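Local coordinates for protein SorB (PDB 6B2V) that is the pyran synthase domain of module nine in the sorangicin polyketide assembly line, a dehydratase-family domain that forms a pyran ring, at residues K175-S180 against Q193-P198. Residues are numbered along the deposited sequence; the frame is centred on the assembly and turned at random.
Sequences KLWIAS and QAPSAP
One face of the Trp-177 indole carries two CH-pi contacts from consecutive residues: Ala-194 lies over the six-membered ring and Pro-195 over the five-membered ring. The methyl CB of Ala-194 stands 3.8 Å from the centroid of the larger ring, 20° off its normal, and comes nearest to CZ3 and CH2 on the outer side of the benzene part. Pro-195 uses CD, the ring carbon bonded to its own nitrogen and so probably a slightly polarised CH donor; it sits 3.5 Å from the centroid of the pyrrole part, with CG following behind toward NE1 and CD1. The two side chains cross at about a right angle, and the proline presents its CD-CG side to the indole, CD nearest. Trp-177 reaches this place because CG is anti to its carbonyl carbon, beside the backbone N (chi1 -66°), which carries the ring alongside the extended backbone of 193-195. A single backbone hydrogen bond joins 175-180 to 193-198, from Gln-193 N to Trp-177 O, 2.8 Å long and nearly straight at 166°, with the donor in the carbonyl plane. Next to it Gln-193 O approaches Trp-177 CA at 3.5 Å, a bent CA-H...O contact. Farther along, Ala-179 CB lies 4.4 Å from Gln-193 CB, a loose approach. The contact lies at the surface of the predicted C-terminal hotdog fold. It prolongs the pairing of antiparallel strands 178-183 and 187-192 past their ends, beyond a classic beta bulge where Ala-179 and Ser-180 both face Ser-191. The Trp-177 side chain also touches Leu-192 of strand 187-192 and Leu-209 of helix 207-225, while its backbone N bonds to Ser-212 OG on that same helix.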
ATOM      1  N   LYS A 175      -0.229   9.636 -12.874  1.00 19.61           N
ATOM      2  CA  LYS A 175      -1.379   9.092 -12.186  1.00 19.41           C
ATOM      3  C   LYS A 175      -1.239   9.097 -10.669  1.00 17.55           C
ATOM      4  O   LYS A 175      -2.185   8.933  -9.993  1.00 20.30           O
ATOM      5  CB  LYS A 175      -1.667   7.690 -12.679  1.00 21.18           C
ATOM      6  CG  LYS A 175      -1.984   7.624 -14.147  1.00 26.02           C
ATOM      7  CD  LYS A 175      -3.306   8.280 -14.427  1.00 26.84           C
ATOM      8  CE  LYS A 175      -3.791   8.040 -15.855  1.00 33.71           C
ATOM      9  NZ  LYS A 175      -2.632   7.944 -16.759  1.00 41.60           N
ATOM     10  N   LEU A 176      -0.024   9.291 -10.223  1.00 17.64           N
ATOM     11  CA  LEU A 176       0.264   9.448  -8.824  1.00 15.37           C
ATOM     12  C   LEU A 176      -0.105  10.858  -8.345  1.00 16.85           C
ATOM     13  O   LEU A 176      -0.350  11.720  -9.127  1.00 16.25           O
ATOM     14  CB  LEU A 176       1.729   9.206  -8.546  1.00 15.94           C
ATOM     15  CG  LEU A 176       2.287   7.843  -8.912  1.00 17.28           C
ATOM     16  CD1 LEU A 176       3.740   7.759  -8.588  1.00 17.30           C
ATOM     17  CD2 LEU A 176       1.472   6.772  -8.251  1.00 18.70           C
ATOM     18  N   TRP A 177      -0.141  11.026  -7.040  1.00 11.84           N
ATOM     19  CA  TRP A 177      -0.452  12.281  -6.425  1.00 12.71           C
ATOM     20  C   TRP A 177       0.778  13.121  -6.050  1.00 12.05           C
ATOM     21  O   TRP A 177       0.656  14.207  -5.625  1.00 11.53           O
ATOM     22  CB  TRP A 177      -1.247  12.052  -5.143  1.00 11.95           C
ATOM     23  CG  TRP A 177      -2.628  11.458  -5.277  1.00 11.73           C
ATOM     24  CD1 TRP A 177      -3.023  10.475  -6.099  1.00 13.73           C
ATOM     25  CD2 TRP A 177      -3.777  11.820  -4.511  1.00 11.71           C
ATOM     26  NE1 TRP A 177      -4.333  10.220  -5.920  1.00 14.69           N
ATOM     27  CE2 TRP A 177      -4.813  11.013  -4.916  1.00 14.49           C
ATOM     28  CE3 TRP A 177      -4.009  12.739  -3.510  1.00 13.14           C
ATOM     29  CZ2 TRP A 177      -6.077  11.142  -4.389  1.00 14.76           C
ATOM     30  CZ3 TRP A 177      -5.247  12.846  -2.988  1.00 13.31           C
ATOM     31  CH2 TRP A 177      -6.258  12.058  -3.427  1.00 16.60           C
ATOM     32  N   ILE A 178       1.951  12.557  -6.227  1.00 11.34           N
ATOM     33  CA  ILE A 178       3.137  13.288  -5.848  1.00 11.62           C
ATOM     34  C   ILE A 178       3.390  14.560  -6.642  1.00 11.57           C
ATOM     35  O   ILE A 178       3.353  14.532  -7.816  1.00 13.53           O
ATOM     36  CB  ILE A 178       4.344  12.354  -5.921  1.00 12.39           C
ATOM     37  CG1 ILE A 178       4.097  11.195  -4.992  1.00 15.57           C
ATOM     38  CG2 ILE A 178       5.604  13.080  -5.499  1.00 13.65           C
ATOM     39  CD1 ILE A 178       5.110  10.130  -5.147  1.00 20.45           C
ATOM     40  N   ALA A 179       3.590  15.667  -5.939  1.00 11.11           N
ATOM     41  CA  ALA A 179       3.855  16.946  -6.565  1.00 12.72           C
ATOM     42  C   ALA A 179       5.236  17.488  -6.298  1.00 14.23           C
ATOM     43  O   ALA A 179       5.738  18.256  -7.023  1.00 18.89           O
ATOM     44  CB  ALA A 179       2.875  17.972  -6.113  1.00 15.31           C
ATOM     45  N   SER A 180       5.800  17.103  -5.193  1.00 13.25           N
ATOM     46  CA  SER A 180       7.146  17.480  -4.803  1.00 11.99           C
ATOM     47  C   SER A 180       7.727  16.449  -3.844  1.00 11.24           C
ATOM     48  O   SER A 180       7.018  15.739  -3.252  1.00 11.98           O
ATOM     49  CB  SER A 180       7.172  18.836  -4.085  1.00 13.11           C
ATOM     50  OG  SER A 180       6.669  18.687  -2.786  1.00 18.23           O
ATOM     51  N   GLN A 193      -0.933  16.302  -4.569  1.00 11.10           N
ATOM     52  CA  GLN A 193      -2.026  17.018  -5.229  1.00 15.23           C
ATOM     53  C   GLN A 193      -2.925  15.952  -5.876  1.00 14.82           C
ATOM     54  O   GLN A 193      -2.466  15.124  -6.589  1.00 14.91           O
ATOM     55  CB  GLN A 193      -1.494  17.948  -6.271  1.00 18.39           C
ATOM     56  CG  GLN A 193      -2.553  18.777  -6.953  1.00 25.27           C
ATOM     57  CD  GLN A 193      -1.937  19.834  -7.837  1.00 36.67           C
ATOM     58  OE1 GLN A 193      -0.840  20.321  -7.573  1.00 38.78           O
ATOM     59  NE2 GLN A 193      -2.621  20.154  -8.923  1.00 36.97           N
ATOM     60  N   ALA A 194      -4.203  16.039  -5.601  1.00 14.45           N
ATOM     61  CA  ALA A 194      -5.083  15.079  -6.176  1.00 17.13           C
ATOM     62  C   ALA A 194      -5.237  15.264  -7.660  1.00 20.28           C
ATOM     63  O   ALA A 194      -5.241  16.330  -8.147  1.00 19.07           O
ATOM     64  CB  ALA A 194      -6.442  15.127  -5.509  1.00 18.77           C
ATOM     65  N   PRO A 195      -5.462  14.164  -8.340  1.00 21.33           N
ATOM     66  CA  PRO A 195      -5.797  14.225  -9.756  1.00 28.68           C
ATOM     67  C   PRO A 195      -7.137  14.950  -9.906  1.00 28.51           C
ATOM     68  O   PRO A 195      -7.934  14.973  -9.018  1.00 29.57           O
ATOM     69  CB  PRO A 195      -5.899  12.744 -10.133  1.00 32.08           C
ATOM     70  CG  PRO A 195      -4.945  12.072  -9.196  1.00 26.41           C
ATOM     71  CD  PRO A 195      -5.221  12.786  -7.909  1.00 21.38           C
ATOM     72  N   SER A 196      -7.360  15.618 -11.021  1.00 34.57           N
ATOM     73  CA  SER A 196      -8.609  16.369 -11.198  1.00 37.60           C
ATOM     74  C   SER A 196      -9.825  15.485 -11.213  1.00 37.25           C
ATOM     75  O   SER A 196     -10.832  15.830 -10.685  1.00 41.27           O
ATOM     76  CB  SER A 196      -8.566  17.249 -12.440  1.00 40.31           C
ATOM     77  OG  SER A 196      -8.160  16.526 -13.573  1.00 44.33           O
ATOM     78  N   ALA A 197      -9.676  14.338 -11.833  1.00 41.24           N
ATOM     79  CA  ALA A 197     -10.731  13.350 -11.924  1.00 41.90           C
ATOM     80  C   ALA A 197     -10.672  12.441 -10.727  1.00 41.38           C
ATOM     81  O   ALA A 197      -9.715  11.736 -10.524  1.00 35.72           O
ATOM     82  CB  ALA A 197     -10.537  12.531 -13.172  1.00 42.22           C
ATOM     83  N   PRO A 198     -11.755  12.379  -9.984  1.00 42.78           N
ATOM     84  CA  PRO A 198     -11.734  11.567  -8.790  1.00 41.77           C
ATOM     85  C   PRO A 198     -11.598  10.136  -9.163  1.00 44.63           C
ATOM     86  O   PRO A 198     -11.819   9.713 -10.277  1.00 42.68           O
ATOM     87  CB  PRO A 198     -13.094  11.802  -8.177  1.00 44.84           C
ATOM     88  CG  PRO A 198     -13.938  12.130  -9.312  1.00 43.59           C
ATOM     89  CD  PRO A 198     -13.081  12.945 -10.222  1.00 43.69           C
TER